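FdxN element excision controlling factor protein (PDB 2OKF) is a XisH-family protein that probably takes part in excision of the fdxN element during nitrogen-fixation gene rearrangement and may bind nucleic acid. Local coordinates at residues Y97-L102 with L126-E131; V12-K17 with E131-F136. All coordinates share one frame; numbering follows the deposited sequence. Where two conformers were deposited one is given.

How the interactions relate
Interactions 1 and 2 lie on one side of the chain's centre, their own centres about 8 Å apart, and meet along the edge of the mixed sheet. In interaction 1 strand 94-101 pairs with strand 125-129; a turn then leads into strand 134-139, against which helix 6-18 packs in interaction 2. Probable backbone hydrogen bonds join the two: Val127 O lies 2.8 Å from Phe136 N, and Asp129 N 2.9 Å from Val134 O. Tyr128 ties them through its side chain as well, its CZ 3.6 Å from Val12 CG2, so helix 6-18 covers the same face that holds the Tyr128 ring. Glu131, in the turn, belongs to both interactions.

Interaction 1: residues Y97-L102 with L126-E131; sequences YLAVPL and LVYDVE
Tyr128 O accepts the amide of Leu102 at 2.8 Å (Leu102 N to Tyr128 O), a bent bond with 137° at the hydrogen, and also meets the CA-H of Pro101. Straighter bonds precede it: Leu126 N donates to Leu98 O, Val100 N to Leu126 O, and Tyr128 N to Val100 O, the last 3.0 Å long. This is parallel pairing of two neighbouring strands inside the mixed sheet of a PDDEXK-clan fold, and it ends at Pro101, the N-cap position of the helix that starts at Leu102. CG of Tyr128 sits between its own backbone N and carbonyl carbon (chi1 66°), which carries the ring alongside Pro101. Pro101 CA lies over one face of the Tyr128 ring, 4.2 Å from the centroid in a CH-pi contact, while Ala99 CB touches Tyr128 CE1 at 3.8 Å. The hydroxyl is hydrogen-bonded to Lys61 O, and Phe8, Val11 and Val12 of helix 6-18 also pack on Tyr128. An alanine here would probably leave Pro101 CA without its aromatic face and Lys61 O without its hydroxyl mate. Beyond the ring, Pro101 CB meets Val130 CG2; Val127 CG1 touches Leu102 CD1 at 3.8 Å, the two side chains crossing at a slant.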
loop_
_atom_site.group_PDB
_atom_site.type_symbol
_atom_site.label_atom_id
_atom_site.label_comp_id
_atom_site.label_asym_id
_atom_site.label_seq_id
_atom_site.Cartn_x
_atom_site.Cartn_y
_atom_site.Cartn_z
ATOM N N TYR A 97 13.088 -1.716 -6.005
ATOM C CA TYR A 97 12.720 -0.541 -6.794
ATOM C C TYR A 97 11.310 -0.712 -7.370
ATOM O O TYR A 97 10.962 -1.817 -7.790
ATOM C CB TYR A 97 13.708 -0.336 -7.981
ATOM C CG TYR A 97 15.057 0.064 -7.531
ATOM C CD1 TYR A 97 15.960 -0.918 -7.103
ATOM C CD2 TYR A 97 15.449 1.403 -7.463
ATOM C CE1 TYR A 97 17.189 -0.580 -6.610
ATOM C CE2 TYR A 97 16.697 1.746 -6.956
ATOM C CZ TYR A 97 17.555 0.753 -6.525
ATOM O OH TYR A 97 18.819 1.076 -6.028
ATOM N N LEU A 98 10.563 0.382 -7.409
ATOM C CA LEU A 98 9.268 0.448 -8.125
ATOM C C LEU A 98 9.602 0.904 -9.525
ATOM O O LEU A 98 10.095 2.024 -9.722
ATOM C CB LEU A 98 8.309 1.405 -7.456
ATOM C CG LEU A 98 6.987 1.618 -8.156
ATOM C CD1 LEU A 98 6.166 0.353 -8.116
ATOM C CD2 LEU A 98 6.263 2.754 -7.487
ATOM N N ALA A 99 9.272 0.087 -10.518
ATOM C CA ALA A 99 9.506 0.468 -11.933
ATOM C C ALA A 99 8.268 1.204 -12.457
ATOM O O ALA A 99 7.174 0.690 -12.380
ATOM C CB ALA A 99 9.785 -0.755 -12.783
ATOM N N VAL A 100 8.471 2.417 -12.947
ATOM C CA VAL A 100 7.431 3.334 -13.387
ATOM C C VAL A 100 7.720 3.757 -14.856
ATOM O O VAL A 100 8.841 4.152 -15.125
ATOM C CB VAL A 100 7.561 4.631 -12.480
ATOM C CG1 VAL A 100 6.495 5.668 -12.773
ATOM C CG2 VAL A 100 7.541 4.295 -10.980
ATOM N N PRO A 101 6.741 3.766 -15.731
ATOM C CA PRO A 101 6.993 4.362 -17.055
ATOM C C PRO A 101 7.327 5.845 -16.982
ATOM O O PRO A 101 6.872 6.567 -16.092
ATOM C CB PRO A 101 5.661 4.148 -17.778
ATOM C CG PRO A 101 5.057 2.987 -17.124
ATOM C CD PRO A 101 5.395 3.142 -15.686
ATOM N N LEU A 102 8.132 6.318 -17.907
ATOM C CA LEU A 102 8.522 7.701 -17.951
ATOM C C LEU A 102 7.325 8.613 -18.069
ATOM O O LEU A 102 7.324 9.683 -17.486
ATOM C CB LEU A 102 9.428 7.941 -19.153
ATOM C CG LEU A 102 10.022 9.336 -19.272
ATOM C CD1 LEU A 102 10.679 9.868 -18.001
ATOM C CD2 LEU A 102 11.019 9.320 -20.476
ATOM N N LEU A 126 12.685 2.946 -10.539
ATOM C CA LEU A 126 13.368 2.659 -11.805
ATOM C C LEU A 126 12.416 3.251 -12.843
ATOM O O LEU A 126 11.336 2.722 -13.078
ATOM C CB LEU A 126 13.569 1.166 -12.028
ATOM C CG LEU A 126 14.300 0.655 -13.256
ATOM C CD1 LEU A 126 14.336 -0.891 -13.231
ATOM C CD2 LEU A 126 13.707 1.101 -14.536
ATOM N N VAL A 127 12.817 4.371 -13.464
ATOM C CA VAL A 127 11.975 5.018 -14.468
ATOM C C VAL A 127 12.447 4.517 -15.823
ATOM O O VAL A 127 13.633 4.641 -16.179
ATOM C CB VAL A 127 12.107 6.539 -14.417
ATOM C CG1 VAL A 127 11.181 7.183 -15.371
ATOM C CG2 VAL A 127 11.779 7.057 -12.990
ATOM N N TYR A 128 11.518 3.910 -16.532
ATOM C CA TYR A 128 11.821 3.286 -17.837
ATOM C C TYR A 128 10.967 3.857 -18.938
ATOM O O TYR A 128 9.854 4.241 -18.726
ATOM C CB TYR A 128 11.678 1.766 -17.787
ATOM C CG TYR A 128 10.303 1.218 -17.549
ATOM C CD1 TYR A 128 9.732 1.165 -16.274
ATOM C CD2 TYR A 128 9.542 0.709 -18.598
ATOM C CE1 TYR A 128 8.507 0.664 -16.088
ATOM C CE2 TYR A 128 8.297 0.226 -18.422
ATOM C CZ TYR A 128 7.759 0.176 -17.152
ATOM O OH TYR A 128 6.493 -0.348 -16.956
ATOM N N ASP A 129 11.562 3.970 -20.114
ATOM C CA ASP A 129 10.895 4.431 -21.308
ATOM C C ASP A 129 10.307 3.206 -21.986
ATOM O O ASP A 129 11.012 2.278 -22.382
ATOM C CB ASP A 129 11.887 5.134 -22.212
ATOM C CG ASP A 129 11.228 5.733 -23.407
ATOM O OD1 ASP A 129 10.750 4.977 -24.283
ATOM O OD2 ASP A 129 11.174 6.977 -23.459
ATOM N N VAL A 130 8.997 3.193 -22.125
ATOM C CA VAL A 130 8.317 2.007 -22.644
ATOM C C VAL A 130 8.577 1.723 -24.125
ATOM O O VAL A 130 8.902 0.582 -24.520
ATOM C CB VAL A 130 6.785 2.123 -22.387
ATOM C CG1 VAL A 130 6.030 1.021 -23.105
ATOM C CG2 VAL A 130 6.491 2.129 -20.881
ATOM N N GLU A 131 8.449 2.747 -24.966
ATOM C CA GLU A 131 8.588 2.564 -26.410
ATOM C C GLU A 131 10.006 2.136 -26.785
ATOM O O GLU A 131 10.198 1.274 -27.637
ATOM C CB GLU A 131 8.200 3.848 -27.144
ATOM C CG GLU A 131 8.275 3.732 -28.653
ATOM C CD GLU A 131 7.759 4.977 -29.395
ATOM O OE1 GLU A 131 7.571 6.041 -28.758
ATOM O OE2 GLU A 131 7.556 4.882 -30.633
#

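Interaction 2: residues V12-K17 with E131-F136; sequences VKTALK and EQEVIF
Ile135 holds CG1 anti to its carbonyl carbon (chi1 -61°) and extends CD1 beyond it, sending this branch toward the helix, to Ala15 and, at its tip, Leu16. Ile135 CG1 rests 3.8 Å from Ala15 CB, and Ile135 CD1 meets Leu16 CD2 at the same separation. Leu16 starts out away from the strand, yet its CG, anti to the carbonyl carbon, brings CD2 back to Ile135. The methyl of Ala15 points at the strand backbone, with CB 3.6 Å from Val134 C, and its CA-H approaches Glu133 O. That oxygen also accepts a hydrogen bond from Lys18 NZ. No direct hydrogen bond joins the two segments; two waters do the polar work. One donates to Ala15 O at 2.8 Å and accepts from Ile135 N at 2.9 Å, linking a helix carbonyl to a strand amide. In the Glu133 conformer given, and so less certain, the other donates to both Thr14 OG1 and Glu133 OE1, while Thr14 OG1 is also hydrogen-bonded to Glu10 O. Under the same proviso Thr14 CG2 packs against OE1 and CB of Glu133, the two side chains crossing obliquely. Across the sheet face, Val12 and Leu16 continue onto strand 54-60, and Ile135 onto Leu126. Helix 6-18 runs steeply across strand 134-139, at 77° between the short segments, with their axes 6.6 Å apart. Glu133, with a positive phi of 58°, pairs together with Val134 opposite Asp129, forming a G1 beta bulge where the hairpin's returning strand begins.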
loop_
_atom_site.group_PDB
_atom_site.type_symbol
_atom_site.label_atom_id
_atom_site.label_comp_id
_atom_site.label_asym_id
_atom_site.label_seq_id
_atom_site.Cartn_x
_atom_site.Cartn_y
_atom_site.Cartn_z
ATOM N N VAL A 12 10.625 -4.105 -19.083
ATOM C CA VAL A 12 11.574 -3.798 -18.011
ATOM C C VAL A 12 12.759 -4.755 -18.033
ATOM O O VAL A 12 13.903 -4.356 -17.814
ATOM C CB VAL A 12 10.862 -3.759 -16.621
ATOM C CG1 VAL A 12 11.893 -3.551 -15.527
ATOM C CG2 VAL A 12 9.823 -2.667 -16.616
ATOM N N LYS A 13 12.510 -6.029 -18.297
ATOM C CA LYS A 13 13.598 -6.989 -18.406
ATOM C C LYS A 13 14.545 -6.586 -19.512
ATOM O O LYS A 13 15.755 -6.656 -19.366
ATOM C CB LYS A 13 13.058 -8.408 -18.619
ATOM C CG LYS A 13 12.433 -8.985 -17.403
ATOM C CD LYS A 13 11.676 -10.292 -17.639
ATOM C CE LYS A 13 12.565 -11.436 -18.019
ATOM N NZ LYS A 13 11.758 -12.735 -17.953
ATOM N N THR A 14 13.981 -6.187 -20.656
ATOM C CA THR A 14 14.764 -5.742 -21.798
ATOM C C THR A 14 15.603 -4.526 -21.433
ATOM O O THR A 14 16.817 -4.507 -21.709
ATOM C CB THR A 14 13.860 -5.473 -22.992
ATOM O OG1 THR A 14 13.346 -6.749 -23.426
ATOM C CG2 THR A 14 14.602 -4.802 -24.153
ATOM N N ALA A 15 14.979 -3.559 -20.770
ATOM C CA ALA A 15 15.661 -2.336 -20.354
ATOM C C ALA A 15 16.806 -2.663 -19.399
ATOM O O ALA A 15 17.906 -2.140 -19.521
ATOM C CB ALA A 15 14.685 -1.414 -19.734
ATOM N N LEU A 16 16.538 -3.553 -18.439
ATOM C CA LEU A 16 17.579 -3.992 -17.507
ATOM C C LEU A 16 18.763 -4.632 -18.258
ATOM O O LEU A 16 19.935 -4.280 -18.014
ATOM C CB LEU A 16 17.014 -4.993 -16.483
ATOM C CG LEU A 16 16.188 -4.365 -15.364
ATOM C CD1 LEU A 16 15.347 -5.411 -14.649
ATOM C CD2 LEU A 16 17.108 -3.662 -14.408
ATOM N N LYS A 17 18.469 -5.573 -19.149
ATOM C CA LYS A 17 19.553 -6.260 -19.850
ATOM C C LYS A 17 20.376 -5.306 -20.726
ATOM O O LYS A 17 21.596 -5.467 -20.819
ATOM C CB LYS A 17 18.969 -7.418 -20.654
ATOM C CG LYS A 17 18.576 -8.521 -19.740
ATOM C CD LYS A 17 18.027 -9.709 -20.487
ATOM C CE LYS A 17 16.675 -9.449 -21.037
ATOM N NZ LYS A 17 16.276 -10.612 -21.907
ATOM N N GLU A 131 8.449 2.747 -24.966
ATOM C CA GLU A 131 8.588 2.564 -26.410
ATOM C C GLU A 131 10.006 2.136 -26.785
ATOM O O GLU A 131 10.198 1.274 -27.637
ATOM C CB GLU A 131 8.200 3.848 -27.144
ATOM C CG GLU A 131 8.275 3.732 -28.653
ATOM C CD GLU A 131 7.759 4.977 -29.395
ATOM O OE1 GLU A 131 7.571 6.041 -28.758
ATOM O OE2 GLU A 131 7.556 4.882 -30.633
ATOM N N GLN A 132 11.002 2.747 -26.164
ATOM C CA GLN A 132 12.383 2.419 -26.498
ATOM C C GLN A 132 12.971 1.295 -25.674
ATOM O O GLN A 132 14.029 0.769 -26.001
ATOM C CB GLN A 132 13.249 3.664 -26.367
ATOM C CG GLN A 132 12.885 4.749 -27.334
ATOM C CD GLN A 132 12.802 4.257 -28.738
ATOM O OE1 GLN A 132 13.658 3.465 -29.195
ATOM N NE2 GLN A 132 11.792 4.729 -29.465
ATOM N N GLU A 133 12.276 0.934 -24.597
ATOM C CA GLU A 133 12.667 -0.149 -23.697
ATOM C C GLU A 133 14.046 0.074 -23.109
ATOM O O GLU A 133 14.929 -0.766 -23.234
ATOM C CB GLU A 133 12.596 -1.501 -24.402
ATOM C CG GLU A 133 11.299 -1.699 -25.203
ATOM C CD GLU A 133 11.050 -3.134 -25.591
ATOM O OE1 GLU A 133 11.275 -4.032 -24.767
ATOM O OE2 GLU A 133 10.574 -3.364 -26.724
ATOM N N VAL A 134 14.201 1.221 -22.454
ATOM C CA VAL A 134 15.470 1.591 -21.819
ATOM C C VAL A 134 15.204 2.131 -20.411
ATOM O O VAL A 134 14.108 2.654 -20.124
ATOM C CB VAL A 134 16.223 2.671 -22.640
ATOM C CG1 VAL A 134 16.632 2.127 -24.000
ATOM C CG2 VAL A 134 15.413 3.964 -22.775
ATOM N N ILE A 135 16.234 2.056 -19.590
ATOM C CA ILE A 135 16.206 2.673 -18.259
ATOM C C ILE A 135 16.634 4.136 -18.420
ATOM O O ILE A 135 17.721 4.459 -18.933
ATOM C CB ILE A 135 17.175 1.974 -17.289
ATOM C CG1 ILE A 135 16.765 0.488 -17.114
ATOM C CG2 ILE A 135 17.207 2.715 -15.978
ATOM C CD1 ILE A 135 17.539 -0.263 -16.105
ATOM N N PHE A 136 15.730 5.013 -18.052
ATOM C CA PHE A 136 15.978 6.449 -18.051
ATOM C C PHE A 136 16.666 6.940 -16.788
ATOM O O PHE A 136 17.622 7.705 -16.857
ATOM C CB PHE A 136 14.670 7.222 -18.250
ATOM C CG PHE A 136 14.804 8.701 -18.016
ATOM C CD1 PHE A 136 15.660 9.467 -18.765
ATOM C CD2 PHE A 136 14.120 9.301 -16.967
ATOM C CE1 PHE A 136 15.772 10.833 -18.548
ATOM C CE2 PHE A 136 14.256 10.638 -16.730
ATOM C CZ PHE A 136 15.075 11.404 -17.501
HETATM O O HOH W 1 10.594 -6.599 -24.492
HETATM O O HOH W 2 18.398 0.415 -20.555
#